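Local coordinates for protein superoxide dismutase (Porphyromonas gingivalis, PDB 1UES) that disproportionates superoxide into oxygen and hydrogen peroxide, working as a homodimer with one manganese or iron ion in each subunit, at residues T79-G84 against S180-D185; S121-L126 against D157-A162. The protein carries 1 engineered substitution. One frame throughout, in Å; residues are numbered along the deposited sequence.

Contact 1 of 2, residues T79-G84 against S180-D185; sequences TQFRPG and SIVDWD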
loop_
_atom_site.group_PDB
_atom_site.type_symbol
_atom_site.label_atom_id
_atom_site.label_comp_id
_atom_site.label_asym_id
_atom_site.label_seq_id
_atom_site.Cartn_x
_atom_site.Cartn_y
_atom_site.Cartn_z
ATOM N N THR A 79 -11.382 15.750 -7.187
ATOM C CA THR A 79 -12.205 16.943 -7.367
ATOM C C THR A 79 -12.075 18.011 -6.293
ATOM O O THR A 79 -12.618 19.108 -6.450
ATOM C CB THR A 79 -13.693 16.588 -7.563
ATOM O OG1 THR A 79 -14.176 15.792 -6.477
ATOM C CG2 THR A 79 -13.865 15.866 -8.872
ATOM N N GLN A 80 -11.318 17.741 -5.239
ATOM C CA GLN A 80 -11.232 18.734 -4.181
ATOM C C GLN A 80 -10.036 19.655 -4.309
ATOM O O GLN A 80 -9.886 20.564 -3.498
ATOM C CB GLN A 80 -11.193 18.055 -2.810
ATOM C CG GLN A 80 -9.851 17.377 -2.540
ATOM C CD GLN A 80 -9.873 16.254 -1.512
ATOM O OE1 GLN A 80 -10.891 15.931 -0.875
ATOM N NE2 GLN A 80 -8.716 15.636 -1.344
ATOM N N PHE A 81 -9.215 19.416 -5.317
ATOM C CA PHE A 81 -7.992 20.203 -5.530
ATOM C C PHE A 81 -8.096 21.204 -6.663
ATOM O O PHE A 81 -8.801 20.966 -7.641
ATOM C CB PHE A 81 -6.807 19.257 -5.838
ATOM C CG PHE A 81 -6.496 18.271 -4.752
ATOM C CD1 PHE A 81 -6.370 18.671 -3.424
ATOM C CD2 PHE A 81 -6.277 16.926 -5.067
ATOM C CE1 PHE A 81 -6.027 17.744 -2.427
ATOM C CE2 PHE A 81 -5.933 16.000 -4.080
ATOM C CZ PHE A 81 -5.807 16.404 -2.763
ATOM N N ARG A 82 -7.378 22.324 -6.524
ATOM C CA ARG A 82 -7.320 23.350 -7.546
ATOM C C ARG A 82 -6.068 24.169 -7.364
ATOM O O ARG A 82 -5.544 24.265 -6.260
ATOM C CB ARG A 82 -8.497 24.341 -7.444
ATOM C CG ARG A 82 -9.874 23.765 -7.767
ATOM C CD ARG A 82 -10.020 23.482 -9.260
ATOM N NE ARG A 82 -11.421 23.236 -9.612
ATOM C CZ ARG A 82 -12.119 22.181 -9.200
ATOM N NH1 ARG A 82 -11.544 21.266 -8.425
ATOM N NH2 ARG A 82 -13.399 22.049 -9.549
ATOM N N PRO A 83 -5.542 24.718 -8.466
ATOM C CA PRO A 83 -4.351 25.558 -8.359
ATOM C C PRO A 83 -4.859 26.939 -7.903
ATOM O O PRO A 83 -6.056 27.248 -8.032
ATOM C CB PRO A 83 -3.817 25.600 -9.784
ATOM C CG PRO A 83 -5.043 25.481 -10.644
ATOM C CD PRO A 83 -5.983 24.562 -9.866
ATOM N N GLY A 84 -3.953 27.760 -7.374
ATOM C CA GLY A 84 -4.311 29.090 -6.915
ATOM C C GLY A 84 -5.251 29.115 -5.733
ATOM O O GLY A 84 -5.957 30.113 -5.509
ATOM N N SER A 180 -1.669 23.029 0.280
ATOM C CA SER A 180 -1.533 24.099 -0.682
ATOM C C SER A 180 -2.438 23.956 -1.911
ATOM O O SER A 180 -2.648 24.931 -2.628
ATOM C CB SER A 180 -0.066 24.235 -1.116
ATOM O OG SER A 180 0.342 23.188 -1.996
ATOM N N ILE A 181 -2.973 22.758 -2.170
ATOM C CA ILE A 181 -3.861 22.604 -3.328
ATOM C C ILE A 181 -5.318 22.315 -2.972
ATOM O O ILE A 181 -6.147 22.076 -3.858
ATOM C CB ILE A 181 -3.393 21.498 -4.291
ATOM C CG1 ILE A 181 -3.122 20.201 -3.544
ATOM C CG2 ILE A 181 -2.152 21.985 -5.064
ATOM C CD1 ILE A 181 -2.804 19.039 -4.460
ATOM N N VAL A 182 -5.629 22.314 -1.689
ATOM C CA VAL A 182 -7.007 22.070 -1.289
ATOM C C VAL A 182 -7.868 23.286 -1.629
ATOM O O VAL A 182 -7.518 24.416 -1.291
ATOM C CB VAL A 182 -7.091 21.806 0.240
ATOM C CG1 VAL A 182 -8.545 21.778 0.718
ATOM C CG2 VAL A 182 -6.411 20.481 0.553
ATOM N N ASP A 183 -8.979 23.062 -2.310
ATOM C CA ASP A 183 -9.900 24.157 -2.615
ATOM C C ASP A 183 -10.955 24.085 -1.514
ATOM O O ASP A 183 -11.856 23.250 -1.554
ATOM C CB ASP A 183 -10.548 23.959 -3.975
ATOM C CG ASP A 183 -11.460 25.112 -4.347
ATOM O OD1 ASP A 183 -11.744 25.284 -5.548
ATOM O OD2 ASP A 183 -11.876 25.845 -3.429
ATOM N N TRP A 184 -10.837 24.948 -0.510
ATOM C CA TRP A 184 -11.795 24.899 0.583
ATOM C C TRP A 184 -13.231 25.222 0.180
ATOM O O TRP A 184 -14.160 24.841 0.891
ATOM C CB TRP A 184 -11.335 25.787 1.741
ATOM C CG TRP A 184 -10.172 25.131 2.467
ATOM C CD1 TRP A 184 -8.847 25.432 2.322
ATOM C CD2 TRP A 184 -10.237 24.001 3.345
ATOM N NE1 TRP A 184 -8.079 24.554 3.051
ATOM C CE2 TRP A 184 -8.903 23.663 3.691
ATOM C CE3 TRP A 184 -11.292 23.234 3.874
ATOM C CZ2 TRP A 184 -8.592 22.594 4.541
ATOM C CZ3 TRP A 184 -10.983 22.156 4.725
ATOM C CH2 TRP A 184 -9.634 21.850 5.048
ATOM N N ASP A 185 -13.417 25.888 -0.955
ATOM C CA ASP A 185 -14.769 26.190 -1.415
ATOM C C ASP A 185 -15.476 24.895 -1.766
ATOM O O ASP A 185 -16.679 24.755 -1.542
ATOM C CB ASP A 185 -14.728 27.103 -2.634
ATOM C CG ASP A 185 -14.205 28.479 -2.293
ATOM O OD1 ASP A 185 -14.610 29.009 -1.232
ATOM O OD2 ASP A 185 -13.377 29.015 -3.065
HETATM O O HOH W 1 -3.631 25.735 -5.017
#
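Phe81 lies against Ile181. Phe81 CB sits 3.5 Å from Ile181 O. With CG anti to the carbonyl carbon (chi1 -60°), the ring carries on past the Ile181 side chain: CD1 of Phe81 meets Ile181 CG1 at 3.6 Å, while Ile181 CD1 stands over one face as a CH-pi contact, 3.8 Å from the centroid. Gln80 CG lies on the opposite face, clamping the ring. Farther out, Phe81 CE1 reaches Val182 CG2 at 4.1 Å, and Tyr77 meets the ring edge-to-face. Two backbone bonds hold the two segments together, Asp183 N to Gln80 O and Arg82 N to Ile181 O, both 2.9 Å, forming a single bridge, Phe81 with Val182, between the loop after helix 62-79 and the turn before helix 184-190. Asp183 N-caps that helix, its OD2 accepting from Asp185 N. Asp183 OD1 lies 3.3 Å from Arg82 CG, where the aliphatic part of the arginine passes the carboxylate. The Arg82 chain then bends back at chi2 (-71°), and NH1 donates to both Thr79 O and Phe81 O, pinning the guanidinium to its own loop. One water donates to Arg82 O and Ser180 O.

Contact 2 of 2, residues S121-L126 against D157-A162; sequences SGWVWL and DVWEHA. With MN (manganese (II) ion), chain E.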
loop_
_atom_site.group_PDB
_atom_site.type_symbol
_atom_site.label_atom_id
_atom_site.label_comp_id
_atom_site.label_asym_id
_atom_site.label_seq_id
_atom_site.Cartn_x
_atom_site.Cartn_y
_atom_site.Cartn_z
ATOM N N SER A 121 -1.473 0.834 3.113
ATOM C CA SER A 121 -2.269 1.650 2.193
ATOM C C SER A 121 -3.556 2.157 2.815
ATOM O O SER A 121 -4.166 1.471 3.644
ATOM C CB SER A 121 -2.620 0.832 0.942
ATOM O OG SER A 121 -1.467 0.352 0.258
ATOM N N GLY A 122 -4.009 3.344 2.411
ATOM C CA GLY A 122 -5.258 3.823 2.942
ATOM C C GLY A 122 -5.505 5.290 2.686
ATOM O O GLY A 122 -4.850 5.900 1.829
ATOM N N TRP A 123 -6.456 5.833 3.437
ATOM C CA TRP A 123 -6.888 7.226 3.318
ATOM C C TRP A 123 -7.139 7.860 4.666
ATOM O O TRP A 123 -7.618 7.179 5.565
ATOM C CB TRP A 123 -8.223 7.301 2.589
ATOM C CG TRP A 123 -8.249 6.596 1.287
ATOM C CD1 TRP A 123 -8.334 5.239 1.088
ATOM C CD2 TRP A 123 -8.172 7.194 -0.014
ATOM N NE1 TRP A 123 -8.310 4.958 -0.260
ATOM C CE2 TRP A 123 -8.212 6.132 -0.955
ATOM C CE3 TRP A 123 -8.076 8.513 -0.483
ATOM C CZ2 TRP A 123 -8.156 6.354 -2.338
ATOM C CZ3 TRP A 123 -8.018 8.731 -1.869
ATOM C CH2 TRP A 123 -8.059 7.652 -2.770
ATOM N N VAL A 124 -6.805 9.145 4.816
ATOM C CA VAL A 124 -7.155 9.827 6.059
ATOM C C VAL A 124 -8.338 10.705 5.572
ATOM O O VAL A 124 -8.281 11.329 4.502
ATOM C CB VAL A 124 -5.986 10.662 6.649
ATOM C CG1 VAL A 124 -5.382 11.544 5.614
ATOM C CG2 VAL A 124 -6.485 11.468 7.845
ATOM N N TRP A 125 -9.424 10.668 6.326
ATOM C CA TRP A 125 -10.640 11.387 5.966
ATOM C C TRP A 125 -11.110 12.376 7.028
ATOM O O TRP A 125 -10.990 12.112 8.225
ATOM C CB TRP A 125 -11.764 10.353 5.749
ATOM C CG TRP A 125 -11.927 9.870 4.335
ATOM C CD1 TRP A 125 -11.575 8.642 3.822
ATOM C CD2 TRP A 125 -12.500 10.606 3.258
ATOM N NE1 TRP A 125 -11.908 8.584 2.472
ATOM C CE2 TRP A 125 -12.472 9.774 2.105
ATOM C CE3 TRP A 125 -13.037 11.893 3.148
ATOM C CZ2 TRP A 125 -12.961 10.199 0.860
ATOM C CZ3 TRP A 125 -13.519 12.319 1.908
ATOM C CH2 TRP A 125 -13.478 11.473 0.779
ATOM N N LEU A 126 -11.609 13.522 6.580
ATOM C CA LEU A 126 -12.230 14.481 7.473
ATOM C C LEU A 126 -13.694 14.176 7.124
ATOM O O LEU A 126 -14.071 14.174 5.954
ATOM C CB LEU A 126 -11.894 15.918 7.119
ATOM C CG LEU A 126 -12.756 16.924 7.898
ATOM C CD1 LEU A 126 -12.452 16.833 9.402
ATOM C CD2 LEU A 126 -12.502 18.306 7.375
ATOM N N ASP A 157 -4.918 10.753 0.185
ATOM C CA ASP A 157 -4.631 9.378 -0.212
ATOM C C ASP A 157 -3.230 9.040 0.287
ATOM O O ASP A 157 -2.266 9.749 -0.069
ATOM C CB ASP A 157 -4.671 9.343 -1.730
ATOM C CG ASP A 157 -4.585 7.954 -2.308
ATOM O OD1 ASP A 157 -4.492 6.980 -1.537
ATOM O OD2 ASP A 157 -4.616 7.911 -3.566
ATOM N N VAL A 158 -3.098 7.987 1.105
ATOM C CA VAL A 158 -1.769 7.618 1.564
ATOM C C VAL A 158 -1.305 6.304 0.989
ATOM O O VAL A 158 -0.358 5.686 1.483
ATOM C CB VAL A 158 -1.578 7.719 3.112
ATOM C CG1 VAL A 158 -1.860 9.177 3.548
ATOM C CG2 VAL A 158 -2.505 6.747 3.851
ATOM N N TRP A 159 -1.978 5.907 -0.097
ATOM C CA TRP A 159 -1.518 4.747 -0.861
ATOM C C TRP A 159 -0.213 5.344 -1.420
ATOM O O TRP A 159 -0.180 6.497 -1.804
ATOM C CB TRP A 159 -2.454 4.443 -2.040
ATOM C CG TRP A 159 -3.604 3.556 -1.658
ATOM C CD1 TRP A 159 -4.601 3.849 -0.783
ATOM C CD2 TRP A 159 -3.861 2.247 -2.153
ATOM N NE1 TRP A 159 -5.477 2.794 -0.687
ATOM C CE2 TRP A 159 -5.048 1.787 -1.522
ATOM C CE3 TRP A 159 -3.204 1.407 -3.073
ATOM C CZ2 TRP A 159 -5.600 0.510 -1.782
ATOM C CZ3 TRP A 159 -3.754 0.132 -3.342
ATOM C CH2 TRP A 159 -4.948 -0.299 -2.687
ATOM N N GLU A 160 0.864 4.572 -1.393
ATOM C CA GLU A 160 2.136 5.094 -1.879
ATOM C C GLU A 160 2.129 5.611 -3.301
ATOM O O GLU A 160 2.874 6.538 -3.621
ATOM C CB GLU A 160 3.227 4.021 -1.687
ATOM C CG GLU A 160 3.490 3.743 -0.214
ATOM C CD GLU A 160 4.532 2.672 0.011
ATOM O OE1 GLU A 160 4.423 1.602 -0.624
ATOM O OE2 GLU A 160 5.466 2.911 0.805
ATOM N N HIS A 161 1.288 5.054 -4.169
ATOM C CA HIS A 161 1.245 5.535 -5.549
ATOM C C HIS A 161 0.814 7.026 -5.646
ATOM O O HIS A 161 1.068 7.685 -6.622
ATOM C CB HIS A 161 0.324 4.647 -6.421
ATOM C CG HIS A 161 -1.121 4.674 -6.040
ATOM N ND1 HIS A 161 -1.813 3.531 -5.716
ATOM C CD2 HIS A 161 -2.032 5.685 -5.995
ATOM C CE1 HIS A 161 -3.077 3.817 -5.489
ATOM N NE2 HIS A 161 -3.243 5.115 -5.647
ATOM N N ALA A 162 0.205 7.560 -4.599
ATOM C CA ALA A 162 -0.240 8.938 -4.622
ATOM C C ALA A 162 0.917 9.909 -4.521
ATOM O O ALA A 162 0.793 11.033 -4.903
ATOM C CB ALA A 162 -1.217 9.174 -3.470
HETATM MN MN MN E . -4.880 6.501 -5.054
HETATM O O HOH W 2 0.115 1.759 -1.227
HETATM O O HOH W 3 -5.579 5.142 -3.417
#
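Ser121-Trp123 runs antiparallel to Asp157-Trp159, with Trp123 and Asp157 a non-hydrogen-bonded pair and Val158 N donating to Gly122 O at 2.8 Å. Here the central strand 122-128 and the edge strand 151-157 of the three-stranded sheet meet at the metal site. The Asp157 carboxylate lies flat over one face of the Trp123 indole, the planes only 9° apart; Asp157 CB packs on Trp123 CZ3 at 3.4 Å, and CG and OD2 sit close to CH2. Asp157 OD2 binds the manganese ion at 2.1 Å. OD1 accepts from Trp159 N, 51° out of the carboxylate plane, closing an Asx turn that ties the ligand to the chain just beyond it.

Trp159 is held from the other segment. Ser121 CB stands over its five-membered ring, 3.6 Å from the centroid, and the metal-bound water lies on the opposite face. Gly122 N comes within 3.3 Å of Trp159 CD1. The five-membered rings of Trp123 and Trp159 meet obliquely, planes at 54°; Trp123 NE1 donates not to Trp159 but to Gln70, and Trp159 NE1 bonds Asn141 O. Trp159 CB in turn packs on the His161 ring; His161 NE2 binds the manganese ion at 2.2 Å while ND1 bonds Glu160 of the second subunit. Water 2 bridges Ser121 OG and Glu160 N, and the same OG bonds Ser121 of that subunit across the dimer interface.

His27, His74 and the water complete five-coordinate manganese, the ion that is reduced and oxidised in turn during dismutation. Asp157 thus binds the metal through OD2 and accepts a weak hydrogen bond from the metal-bound water through OD1, consistent with a role in placing that water.

How the contacts relate
From the N terminus, the chain passes through the helices that supply His27 and His74 and reaches 79-84, the first half of contact 1. It then runs through helices 91-101 and 104-116 to 121-126, makes the strand excursion through 134-140 and 151-157, and closes contact 2 at 157-162, with 30 residues between its segments. Helices 164-167 and 171-178 follow before 180-185 returns to 79-84, so the smaller loop sits wholly within the larger and the two do not cross. Contact 1 joins the loop after helix 62-79 to the turn that leads into helix 184-190; contact 2 joins the start of strand 122-128 to the end of strand 151-157 and the metal-binding loop after it. Gln80, bonded to Thr155 O, links contact 1 to strand 151-157.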